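Local coordinates for nitroreductase family protein (PDB 7DP1) that reduces nitroaromatic compounds, dinitroaniline herbicides among them, with NADPH as the electron donor and bound flavin mononucleotide as cofactor, at residues 131-144 and 189-203. The protein carries 1 engineered substitution. Sequence-based numbering, arbitrary orientation.
Sequences GFGAPVMLFLHCSR and LGLGDDQILFSGLAI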
loop_
_atom_site.group_PDB
_atom_site.type_symbol
_atom_site.label_atom_id
_atom_site.label_comp_id
_atom_site.label_asym_id
_atom_site.label_seq_id
_atom_site.Cartn_x
_atom_site.Cartn_y
_atom_site.Cartn_z
ATOM N N GLY A 131 15.272 -9.726 -12.591
ATOM C CA GLY A 131 15.239 -8.684 -11.581
ATOM C C GLY A 131 16.059 -7.483 -12.026
ATOM O O GLY A 131 16.542 -6.697 -11.210
ATOM N N PHE A 132 16.209 -7.348 -13.339
ATOM C CA PHE A 132 17.010 -6.281 -13.928
ATOM C C PHE A 132 18.421 -6.309 -13.373
ATOM O O PHE A 132 19.056 -5.263 -13.262
ATOM C CB PHE A 132 16.375 -4.907 -13.681
ATOM C CG PHE A 132 14.986 -4.770 -14.232
ATOM C CD1 PHE A 132 14.756 -4.862 -15.593
ATOM C CD2 PHE A 132 13.909 -4.557 -13.390
ATOM C CE1 PHE A 132 13.479 -4.727 -16.110
ATOM C CE2 PHE A 132 12.627 -4.434 -13.899
ATOM C CZ PHE A 132 12.410 -4.519 -15.262
ATOM N N GLY A 133 18.884 -7.494 -12.975
ATOM C CA GLY A 133 20.243 -7.651 -12.496
ATOM C C GLY A 133 20.440 -7.397 -11.016
ATOM O O GLY A 133 21.569 -7.341 -10.532
ATOM N N ALA A 134 19.345 -7.222 -10.294
ATOM C CA ALA A 134 19.416 -7.061 -8.850
ATOM C C ALA A 134 19.902 -8.355 -8.196
ATOM O O ALA A 134 19.527 -9.452 -8.620
ATOM C CB ALA A 134 18.079 -6.657 -8.299
ATOM N N PRO A 135 20.748 -8.225 -7.164
ATOM C CA PRO A 135 21.327 -9.372 -6.447
ATOM C C PRO A 135 20.353 -10.050 -5.486
ATOM O O PRO A 135 20.570 -11.202 -5.116
ATOM C CB PRO A 135 22.492 -8.746 -5.678
ATOM C CG PRO A 135 22.049 -7.347 -5.439
ATOM C CD PRO A 135 21.283 -6.945 -6.676
ATOM N N VAL A 136 19.301 -9.341 -5.103
ATOM C CA VAL A 136 18.339 -9.815 -4.110
ATOM C C VAL A 136 16.926 -9.690 -4.655
ATOM O O VAL A 136 16.609 -8.712 -5.328
ATOM C CB VAL A 136 18.458 -9.006 -2.780
ATOM C CG1 VAL A 136 17.259 -9.249 -1.872
ATOM C CG2 VAL A 136 19.788 -9.327 -2.056
ATOM N N MET A 137 16.084 -10.687 -4.407
ATOM C CA MET A 137 14.683 -10.593 -4.817
ATOM C C MET A 137 13.763 -10.975 -3.660
ATOM O O MET A 137 13.902 -12.056 -3.079
ATOM C CB MET A 137 14.399 -11.489 -6.033
ATOM C CG MET A 137 12.916 -11.582 -6.402
ATOM S SD MET A 137 12.253 -10.011 -7.049
ATOM C CE MET A 137 13.386 -9.790 -8.435
ATOM N N LEU A 138 12.844 -10.074 -3.322
ATOM C CA LEU A 138 11.831 -10.318 -2.291
ATOM C C LEU A 138 10.523 -10.680 -2.939
ATOM O O LEU A 138 9.991 -9.917 -3.758
ATOM C CB LEU A 138 11.641 -9.082 -1.406
ATOM C CG LEU A 138 10.539 -9.101 -0.347
ATOM C CD1 LEU A 138 10.988 -8.334 0.871
ATOM C CD2 LEU A 138 9.253 -8.482 -0.881
ATOM N N PHE A 139 9.960 -11.795 -2.512
ATOM C CA PHE A 139 8.650 -12.196 -2.985
ATOM C C PHE A 139 7.652 -11.995 -1.867
ATOM O O PHE A 139 7.749 -12.617 -0.793
ATOM C CB PHE A 139 8.652 -13.642 -3.457
ATOM C CG PHE A 139 9.389 -13.850 -4.743
ATOM C CD1 PHE A 139 8.833 -13.441 -5.939
ATOM C CD2 PHE A 139 10.640 -14.460 -4.757
ATOM C CE1 PHE A 139 9.512 -13.624 -7.144
ATOM C CE2 PHE A 139 11.325 -14.647 -5.942
ATOM C CZ PHE A 139 10.756 -14.239 -7.153
ATOM N N LEU A 140 6.703 -11.106 -2.131
ATOM C CA LEU A 140 5.694 -10.724 -1.149
ATOM C C LEU A 140 4.464 -11.556 -1.361
ATOM O O LEU A 140 3.906 -11.577 -2.457
ATOM C CB LEU A 140 5.381 -9.213 -1.258
ATOM C CG LEU A 140 4.174 -8.623 -0.516
ATOM C CD1 LEU A 140 4.169 -9.015 0.943
ATOM C CD2 LEU A 140 4.163 -7.071 -0.665
ATOM N N HIS A 141 4.058 -12.285 -0.328
ATOM C CA HIS A 141 2.891 -13.136 -0.460
ATOM C C HIS A 141 2.061 -13.143 0.811
ATOM O O HIS A 141 2.469 -12.568 1.828
ATOM C CB HIS A 141 3.309 -14.547 -0.818
ATOM C CG HIS A 141 4.306 -15.133 0.137
ATOM N ND1 HIS A 141 3.936 -15.927 1.182
ATOM C CD2 HIS A 141 5.658 -15.036 0.168
ATOM C CE1 HIS A 141 5.030 -16.311 1.850
ATOM N NE2 HIS A 141 6.074 -15.784 1.254
ATOM N N CYS A 142 0.896 -13.782 0.745
ATOM C CA CYS A 142 -0.001 -13.846 1.893
ATOM C C CYS A 142 -0.936 -15.039 1.769
ATOM O O CYS A 142 -1.006 -15.697 0.724
ATOM C CB CYS A 142 -0.822 -12.552 2.027
ATOM S SG CYS A 142 -1.943 -12.233 0.596
ATOM N N SER A 143 -1.656 -15.318 2.844
ATOM C CA SER A 143 -2.645 -16.382 2.815
ATOM C C SER A 143 -3.748 -16.053 1.822
ATOM O O SER A 143 -4.109 -14.889 1.671
ATOM C CB SER A 143 -3.254 -16.600 4.196
ATOM O OG SER A 143 -4.371 -17.463 4.088
ATOM N N ARG A 144 -4.286 -17.075 1.161
ATOM C CA ARG A 144 -5.406 -16.892 0.233
ATOM C C ARG A 144 -6.716 -16.490 0.899
ATOM O O ARG A 144 -7.689 -16.201 0.205
ATOM C CB ARG A 144 -5.640 -18.164 -0.584
ATOM C CG ARG A 144 -4.513 -18.457 -1.533
ATOM C CD ARG A 144 -4.827 -19.579 -2.512
ATOM N NE ARG A 144 -3.776 -19.610 -3.518
ATOM C CZ ARG A 144 -3.905 -19.138 -4.750
ATOM N NH1 ARG A 144 -2.878 -19.189 -5.588
ATOM N NH2 ARG A 144 -5.060 -18.633 -5.146
ATOM N N LEU A 189 10.212 -21.735 -4.263
ATOM C CA LEU A 189 10.398 -21.150 -2.949
ATOM C C LEU A 189 9.898 -22.140 -1.891
ATOM O O LEU A 189 10.101 -21.953 -0.688
ATOM C CB LEU A 189 9.627 -19.834 -2.836
ATOM C CG LEU A 189 10.020 -18.652 -3.739
ATOM C CD1 LEU A 189 9.192 -17.432 -3.408
ATOM C CD2 LEU A 189 11.497 -18.319 -3.705
ATOM N N GLY A 190 9.216 -23.184 -2.354
ATOM C CA GLY A 190 8.638 -24.170 -1.463
ATOM C C GLY A 190 7.440 -23.659 -0.678
ATOM O O GLY A 190 7.184 -24.128 0.426
ATOM N N LEU A 191 6.690 -22.713 -1.241
ATOM C CA LEU A 191 5.469 -22.237 -0.581
ATOM C C LEU A 191 4.252 -23.076 -0.964
ATOM O O LEU A 191 4.155 -23.584 -2.086
ATOM C CB LEU A 191 5.204 -20.765 -0.920
ATOM C CG LEU A 191 6.161 -19.726 -0.336
ATOM C CD1 LEU A 191 5.919 -18.411 -1.025
ATOM C CD2 LEU A 191 5.978 -19.578 1.184
ATOM N N GLY A 192 3.333 -23.237 -0.015
ATOM C CA GLY A 192 2.134 -24.030 -0.228
ATOM C C GLY A 192 1.130 -23.357 -1.147
ATOM O O GLY A 192 1.305 -22.194 -1.527
ATOM N N ASP A 193 0.071 -24.080 -1.511
ATOM C CA ASP A 193 -0.975 -23.495 -2.350
ATOM C C ASP A 193 -2.051 -22.783 -1.509
ATOM O O ASP A 193 -3.060 -22.300 -2.042
ATOM C CB ASP A 193 -1.601 -24.564 -3.234
ATOM C CG ASP A 193 -0.576 -25.243 -4.142
ATOM O OD1 ASP A 193 0.645 -25.094 -3.906
ATOM O OD2 ASP A 193 -0.993 -25.917 -5.105
ATOM N N ASP A 194 -1.809 -22.694 -0.201
ATOM C CA ASP A 194 -2.606 -21.848 0.680
ATOM C C ASP A 194 -2.125 -20.408 0.564
ATOM O O ASP A 194 -2.771 -19.478 1.056
ATOM C CB ASP A 194 -2.498 -22.312 2.127
ATOM C CG ASP A 194 -1.088 -22.160 2.674
ATOM O OD1 ASP A 194 -0.143 -22.721 2.070
ATOM O OD2 ASP A 194 -0.923 -21.448 3.691
ATOM N N GLN A 195 -0.947 -20.238 -0.036
ATOM C CA GLN A 195 -0.366 -18.909 -0.257
ATOM C C GLN A 195 -0.656 -18.418 -1.668
ATOM O O GLN A 195 -0.814 -19.217 -2.598
ATOM C CB GLN A 195 1.148 -18.932 -0.033
ATOM C CG GLN A 195 1.524 -19.160 1.404
ATOM C CD GLN A 195 1.149 -17.974 2.256
ATOM O OE1 GLN A 195 1.645 -16.865 2.048
ATOM N NE2 GLN A 195 0.232 -18.190 3.196
ATOM N N ILE A 196 -0.708 -17.106 -1.826
ATOM C CA ILE A 196 -0.802 -16.504 -3.152
ATOM C C ILE A 196 0.295 -15.463 -3.298
ATOM O O ILE A 196 0.546 -14.668 -2.385
ATOM C CB ILE A 196 -2.214 -15.879 -3.410
ATOM C CG1 ILE A 196 -2.256 -15.172 -4.766
ATOM C CG2 ILE A 196 -2.622 -14.908 -2.293
ATOM C CD1 ILE A 196 -3.672 -14.831 -5.254
ATOM N N LEU A 197 0.971 -15.478 -4.438
ATOM C CA LEU A 197 2.054 -14.537 -4.663
ATOM C C LEU A 197 1.466 -13.251 -5.168
ATOM O O LEU A 197 0.764 -13.266 -6.176
ATOM C CB LEU A 197 3.066 -15.080 -5.674
ATOM C CG LEU A 197 4.173 -14.109 -6.110
ATOM C CD1 LEU A 197 5.105 -13.792 -4.949
ATOM C CD2 LEU A 197 4.969 -14.664 -7.295
ATOM N N PHE A 198 1.744 -12.147 -4.482
ATOM C CA PHE A 198 1.319 -10.831 -4.970
ATOM C C PHE A 198 2.365 -10.271 -5.938
ATOM O O PHE A 198 2.084 -10.030 -7.112
ATOM C CB PHE A 198 1.056 -9.869 -3.792
ATOM C CG PHE A 198 1.060 -8.385 -4.160
ATOM C CD1 PHE A 198 0.521 -7.927 -5.341
ATOM C CD2 PHE A 198 1.590 -7.455 -3.282
ATOM C CE1 PHE A 198 0.526 -6.575 -5.650
ATOM C CE2 PHE A 198 1.588 -6.106 -3.581
ATOM C CZ PHE A 198 1.066 -5.670 -4.775
ATOM N N SER A 199 3.580 -10.083 -5.466
ATOM C CA SER A 199 4.532 -9.341 -6.273
ATOM C C SER A 199 5.955 -9.666 -5.883
ATOM O O SER A 199 6.213 -10.123 -4.766
ATOM C CB SER A 199 4.274 -7.841 -6.124
ATOM O OG SER A 199 5.224 -7.078 -6.850
ATOM N N GLY A 200 6.888 -9.428 -6.793
ATOM C CA GLY A 200 8.288 -9.464 -6.403
ATOM C C GLY A 200 8.735 -8.045 -6.114
ATOM O O GLY A 200 8.023 -7.089 -6.457
ATOM N N LEU A 201 9.875 -7.903 -5.440
ATOM C CA LEU A 201 10.540 -6.604 -5.290
ATOM C C LEU A 201 12.033 -6.824 -5.546
ATOM O O LEU A 201 12.730 -7.448 -4.742
ATOM C CB LEU A 201 10.291 -5.995 -3.900
ATOM C CG LEU A 201 10.933 -4.630 -3.563
ATOM C CD1 LEU A 201 10.209 -3.444 -4.262
ATOM C CD2 LEU A 201 11.050 -4.388 -2.033
ATOM N N ALA A 202 12.514 -6.401 -6.706
ATOM C CA ALA A 202 13.941 -6.516 -6.984
ATOM C C ALA A 202 14.665 -5.530 -6.084
ATOM O O ALA A 202 14.233 -4.388 -5.966
ATOM C CB ALA A 202 14.225 -6.245 -8.436
ATOM N N ILE A 203 15.766 -5.953 -5.463
ATOM C CA ILE A 203 16.506 -5.107 -4.521
ATOM C C ILE A 203 18.000 -5.059 -4.801
ATOM O O ILE A 203 18.625 -6.103 -5.005
ATOM C CB ILE A 203 16.310 -5.589 -3.063
ATOM C CG1 ILE A 203 14.872 -5.368 -2.609
ATOM C CG2 ILE A 203 17.206 -4.820 -2.108
ATOM C CD1 ILE A 203 14.604 -5.866 -1.206
HETATM O O HOH W 1 -2.963 -19.945 4.688
#
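His141 and Gln195 make the one side-chain-to-side-chain hydrogen bond between 131-144 and 189-203: His141 ND1 donates to Gln195 OE1 at 2.6 Å, a nearly straight bond with the oxygen in the ring plane and the amide turned almost perpendicular to the ring. A chi1 of 54°, with CG between the backbone N and the carbonyl carbon, helps to bring ND1 to Gln195 and a ring face against Leu191, whose CD1 sits 3.5 Å from the ring centroid as a CH-pi contact. His141 NE2 is bonded to Thr56 on the next strand, so both ring nitrogens are held. Trimming the imidazole back to an alanine is likely to leave Gln195 OE1 without its donor and open a gap beneath Leu191.

Farther along the same face, Leu189 CD1 packs 3.6 Å from Phe139 CD2, and the bent chain of Met137 brings its CE to Ala202 CB and its SD to 3.5 Å from Leu201 O. On the other face, Leu140 CD2 meets the edge of the Phe198 ring, at CD2, 3.7 Å away, while helix 148-167 covers Leu138, Leu140 and Cys142.

At the far end Arg144 closes off the strand pair with two bonds: its backbone N bonds Asp194 O at 2.8 Å, its NE reaches Gln195 O from above the carbonyl plane, and Ile196 CB lies over the guanidinium. A water joins Ser143 OG to Asp194 OD2.

Backbone bonds tie the two antiparallel strands together, Leu138 N to Leu201 O at 3.0 Å among them. Leu140 O takes a bond from Phe198 N and a weak one from Ser199 N, a classic beta bulge that shifts the register by one residue, and the Phe198 side chain touches the FMN. These are the two central strands of the antiparallel sheet in the FMN-dependent nitroreductase fold.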